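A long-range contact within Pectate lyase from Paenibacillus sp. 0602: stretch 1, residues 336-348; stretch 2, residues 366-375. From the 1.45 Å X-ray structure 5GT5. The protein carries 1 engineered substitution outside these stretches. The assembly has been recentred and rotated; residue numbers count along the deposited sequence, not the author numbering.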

# COMPACT_ATOMS: atom_id res chain seq x y z
N VAL A 336 20.58 -8.72 8.28
CA VAL A 336 21.66 -8.20 7.42
C VAL A 336 22.34 -9.38 6.78
O VAL A 336 22.70 -10.34 7.49
CB VAL A 336 22.69 -7.43 8.23
CG1 VAL A 336 23.83 -6.97 7.32
CG2 VAL A 336 22.02 -6.23 8.94
N GLU A 337 22.51 -9.37 5.46
CA GLU A 337 23.22 -10.48 4.82
C GLU A 337 24.16 -10.06 3.71
O GLU A 337 23.94 -9.04 3.04
CB GLU A 337 22.28 -11.57 4.34
CG GLU A 337 21.35 -11.18 3.27
CD GLU A 337 20.26 -12.22 2.98
OE1 GLU A 337 20.48 -13.45 3.17
OE2 GLU A 337 19.17 -11.79 2.59
N LYS A 338 25.19 -10.86 3.51
CA LYS A 338 26.10 -10.70 2.39
C LYS A 338 26.62 -9.28 2.33
O LYS A 338 26.65 -8.65 1.29
CB LYS A 338 25.39 -11.11 1.08
CG LYS A 338 24.88 -12.55 1.05
CD LYS A 338 25.97 -13.55 0.71
CE LYS A 338 25.40 -14.98 0.66
NZ LYS A 338 26.49 -15.99 0.46
N SER A 339 27.01 -8.77 3.49
CA SER A 339 27.46 -7.39 3.58
C SER A 339 28.92 -7.32 4.01
O SER A 339 29.56 -8.36 4.23
CB SER A 339 26.54 -6.64 4.53
OG SER A 339 25.24 -6.54 3.94
N VAL A 340 29.45 -6.10 4.06
CA VAL A 340 30.82 -5.82 4.51
C VAL A 340 30.76 -4.76 5.61
O VAL A 340 30.15 -3.70 5.42
CB VAL A 340 31.65 -5.28 3.33
CG1 VAL A 340 33.05 -4.91 3.82
CG2 VAL A 340 31.70 -6.32 2.19
N ILE A 341 31.38 -5.05 6.75
CA ILE A 341 31.39 -4.14 7.90
C ILE A 341 32.83 -3.95 8.32
O ILE A 341 33.54 -4.94 8.60
CB ILE A 341 30.55 -4.71 9.06
CG1 ILE A 341 29.09 -4.87 8.59
CG2 ILE A 341 30.59 -3.80 10.28
CD1 ILE A 341 28.17 -5.47 9.63
N LYS A 342 33.27 -2.71 8.36
CA LYS A 342 34.64 -2.38 8.70
C LYS A 342 34.70 -1.31 9.76
O LYS A 342 34.14 -0.21 9.59
CB LYS A 342 35.41 -1.94 7.45
CG LYS A 342 36.90 -1.70 7.74
CD LYS A 342 37.68 -1.43 6.48
CE LYS A 342 39.16 -1.35 6.81
NZ LYS A 342 39.46 -0.16 7.62
N ASP A 343 35.41 -1.63 10.85
CA ASP A 343 35.75 -0.69 11.90
C ASP A 343 34.52 -0.13 12.62
O ASP A 343 34.52 0.99 13.11
CB ASP A 343 36.69 0.39 11.37
CG ASP A 343 38.12 -0.11 11.24
OD1 ASP A 343 38.42 -1.17 11.83
OD2 ASP A 343 38.95 0.56 10.57
N VAL A 344 33.51 -0.98 12.73
CA VAL A 344 32.34 -0.73 13.56
C VAL A 344 32.46 -1.63 14.78
O VAL A 344 32.48 -2.86 14.65
CB VAL A 344 31.03 -1.03 12.80
CG1 VAL A 344 29.84 -0.90 13.73
CG2 VAL A 344 30.88 -0.08 11.58
N GLN A 345 32.56 -1.04 15.97
CA GLN A 345 32.83 -1.82 17.17
C GLN A 345 31.64 -2.69 17.61
O GLN A 345 31.83 -3.81 18.12
CB GLN A 345 33.27 -0.90 18.31
CG GLN A 345 33.72 -1.70 19.57
CD GLN A 345 34.46 -0.86 20.58
OE1 GLN A 345 34.86 0.27 20.30
NE2 GLN A 345 34.67 -1.41 21.77
N TYR A 346 30.43 -2.17 17.45
CA TYR A 346 29.22 -2.86 17.91
C TYR A 346 28.29 -3.00 16.73
O TYR A 346 27.28 -2.30 16.62
CB TYR A 346 28.53 -2.09 19.05
CG TYR A 346 29.43 -1.85 20.24
CD1 TYR A 346 29.69 -2.88 21.14
CD2 TYR A 346 30.02 -0.62 20.47
CE1 TYR A 346 30.53 -2.68 22.24
CE2 TYR A 346 30.85 -0.40 21.57
CZ TYR A 346 31.09 -1.43 22.44
OH TYR A 346 31.91 -1.20 23.53
N PRO A 347 28.60 -3.91 15.81
CA PRO A 347 27.84 -3.97 14.55
C PRO A 347 26.41 -4.48 14.65
O PRO A 347 25.64 -4.24 13.72
CB PRO A 347 28.67 -4.95 13.70
CG PRO A 347 29.41 -5.82 14.73
CD PRO A 347 29.74 -4.86 15.85
N VAL A 348 26.08 -5.17 15.73
CA VAL A 348 24.82 -5.88 15.83
C VAL A 348 24.27 -5.66 17.23
O VAL A 348 24.78 -6.23 18.21
CB VAL A 348 25.00 -7.42 15.57
CG1 VAL A 348 23.63 -8.12 15.56
CG2 VAL A 348 25.71 -7.69 14.25
N VAL A 366 22.61 -11.77 11.37
CA VAL A 366 23.49 -11.45 10.26
C VAL A 366 23.93 -12.76 9.62
O VAL A 366 24.35 -13.72 10.32
CB VAL A 366 24.72 -10.66 10.74
CG1 VAL A 366 25.61 -10.28 9.54
CG2 VAL A 366 24.27 -9.43 11.48
N ALA A 367 23.88 -12.80 8.30
CA ALA A 367 24.24 -13.98 7.49
C ALA A 367 25.39 -13.63 6.56
O ALA A 367 25.43 -12.55 5.95
CB ALA A 367 23.07 -14.46 6.68
N ASP A 368 26.32 -14.58 6.43
CA ASP A 368 27.49 -14.50 5.55
C ASP A 368 27.99 -13.10 5.25
O ASP A 368 27.87 -12.59 4.13
CB ASP A 368 27.24 -15.27 4.24
CG ASP A 368 28.51 -15.52 3.45
OD1 ASP A 368 29.59 -15.61 4.07
OD2 ASP A 368 28.42 -15.60 2.21
N THR A 369 28.54 -12.46 6.28
CA THR A 369 29.01 -11.09 6.20
C THR A 369 30.46 -11.00 6.60
O THR A 369 30.92 -11.71 7.50
CB THR A 369 28.10 -10.23 7.08
OG1 THR A 369 26.87 -10.06 6.38
CG2 THR A 369 28.66 -8.88 7.36
N ILE A 370 31.19 -10.15 5.90
CA ILE A 370 32.60 -9.89 6.17
C ILE A 370 32.73 -8.78 7.20
O ILE A 370 32.11 -7.73 7.05
CB ILE A 370 33.30 -9.53 4.84
CG1 ILE A 370 33.30 -10.76 3.92
CG2 ILE A 370 34.73 -9.03 5.08
CD1 ILE A 370 33.83 -10.48 2.49
N TYR A 371 33.52 -9.03 8.24
CA TYR A 371 33.70 -8.09 9.32
C TYR A 371 35.18 -7.91 9.63
O TYR A 371 35.95 -8.88 9.64
CB TYR A 371 32.97 -8.59 10.57
CG TYR A 371 33.11 -7.70 11.76
CD1 TYR A 371 32.38 -6.51 11.86
CD2 TYR A 371 34.00 -8.02 12.77
CE1 TYR A 371 32.53 -5.68 12.99
CE2 TYR A 371 34.17 -7.21 13.88
CZ TYR A 371 33.43 -6.04 13.99
OH TYR A 371 33.59 -5.25 15.10
N SER A 372 35.58 -6.67 9.90
CA SER A 372 36.95 -6.35 10.29
C SER A 372 36.93 -5.22 11.31
O SER A 372 36.22 -4.24 11.12
CB SER A 372 37.77 -5.95 9.07
OG SER A 372 39.09 -5.57 9.45
N LEU A 373 37.70 -5.37 12.39
CA LEU A 373 37.83 -4.32 13.38
C LEU A 373 39.31 -4.21 13.74
O LEU A 373 39.90 -5.18 14.25
CB LEU A 373 37.00 -4.62 14.65
CG LEU A 373 37.09 -3.53 15.74
CD1 LEU A 373 36.45 -2.23 15.23
CD2 LEU A 373 36.43 -3.97 17.06
N ASP A 374 39.90 -3.05 13.49
CA ASP A 374 41.31 -2.81 13.83
C ASP A 374 42.21 -3.88 13.23
O ASP A 374 43.11 -4.38 13.90
CB ASP A 374 41.49 -2.73 15.35
CG ASP A 374 40.65 -1.65 15.99
OD1 ASP A 374 40.43 -0.59 15.37
OD2 ASP A 374 40.18 -1.86 17.12
N GLY A 375 41.93 -4.27 12.00
CA GLY A 375 42.75 -5.24 11.29
C GLY A 375 42.33 -6.69 11.39
O GLY A 375 42.92 -7.54 10.72
O HOH W 1 39.99 -3.05 10.16

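The two stretches meet as neighbouring parallel strands, paired with a constant offset of thirty positions from Val336 to Asp343, with polar side chains tending the places where the ladder is interrupted and where it ends. Strands 340-342 and 369-372 run at 8° to each other, 4.8 Å apart at closest approach, and the contact buries 890 Å² in all.

The backbone supplies most of the hydrogen bonds, and they alternate in direction as parallel pairing requires. Ala367 N donates to Val336 O (2.8 Å) and Lys338 N to Ala367 O (3.0 Å); further along, Ile370 N donates to Ser339 O (2.9 Å), Ile341 N to Ile370 O (2.8 Å), Ser372 N to Ile341 O (3.0 Å) and Asp343 N to Ser372 O (2.7 Å, nearly straight at 178°). Several carbonyls also receive a CA-H contact, as when Val366 CA lies 3.1 Å from Val336 O.

Between the two paired segments, Lys338 and Asp368 both adopt positive phi, and the regular pattern is interrupted. Thr369 helps to bridge the gap: Thr369 OG1 donates to Ala367 O (2.9 Å) within its own stretch and accepts from Ser339 N (3.2 Å) across the contact. A hydroxyl suits this place because it can do both at once. The CB of Lys338 points away from the other stretch, yet its long, flexible chain brings Lys338 NZ to within 2.6 Å of Asp368 OD2, a salt bridge between partly exposed residues.

On one face of the sheet, buried apolar groups pack together. Val366 CG2 touches Val348 CG2 at 3.6 Å, as beta-branched side chains suit strands. Farther along, Ile341 CG2 meets the edge of the Tyr371 ring, 3.6 Å from Tyr371 CD1, while Pro347 CG lies 3.6 Å from Tyr371 CE1. The tyrosine thus offers hydrocarbon to its neighbours and still satisfies its polar tip: Tyr371 OH donates to Val344 O at 2.7 Å, tying the strand to the loop beyond Asp343. On the other face, Val340, Ile370, Lys342 and Ser372 are all partly exposed, and apolar and polar side chains sit side by side there.

At the far end, Asp343, again with positive phi, turns its carboxylate to several uses. Asp343 OD1 accepts from Asp374 N (2.9 Å), standing in for a backbone carbonyl, and also from a water that donates to Ser372 OG and accepts from Gly375 N. Asp343 OD2 forms a salt bridge with Lys342 NZ (3.1 Å) within its own stretch. Gly375 fits its backbone angles, at which a CB would jam against the preceding carbonyl.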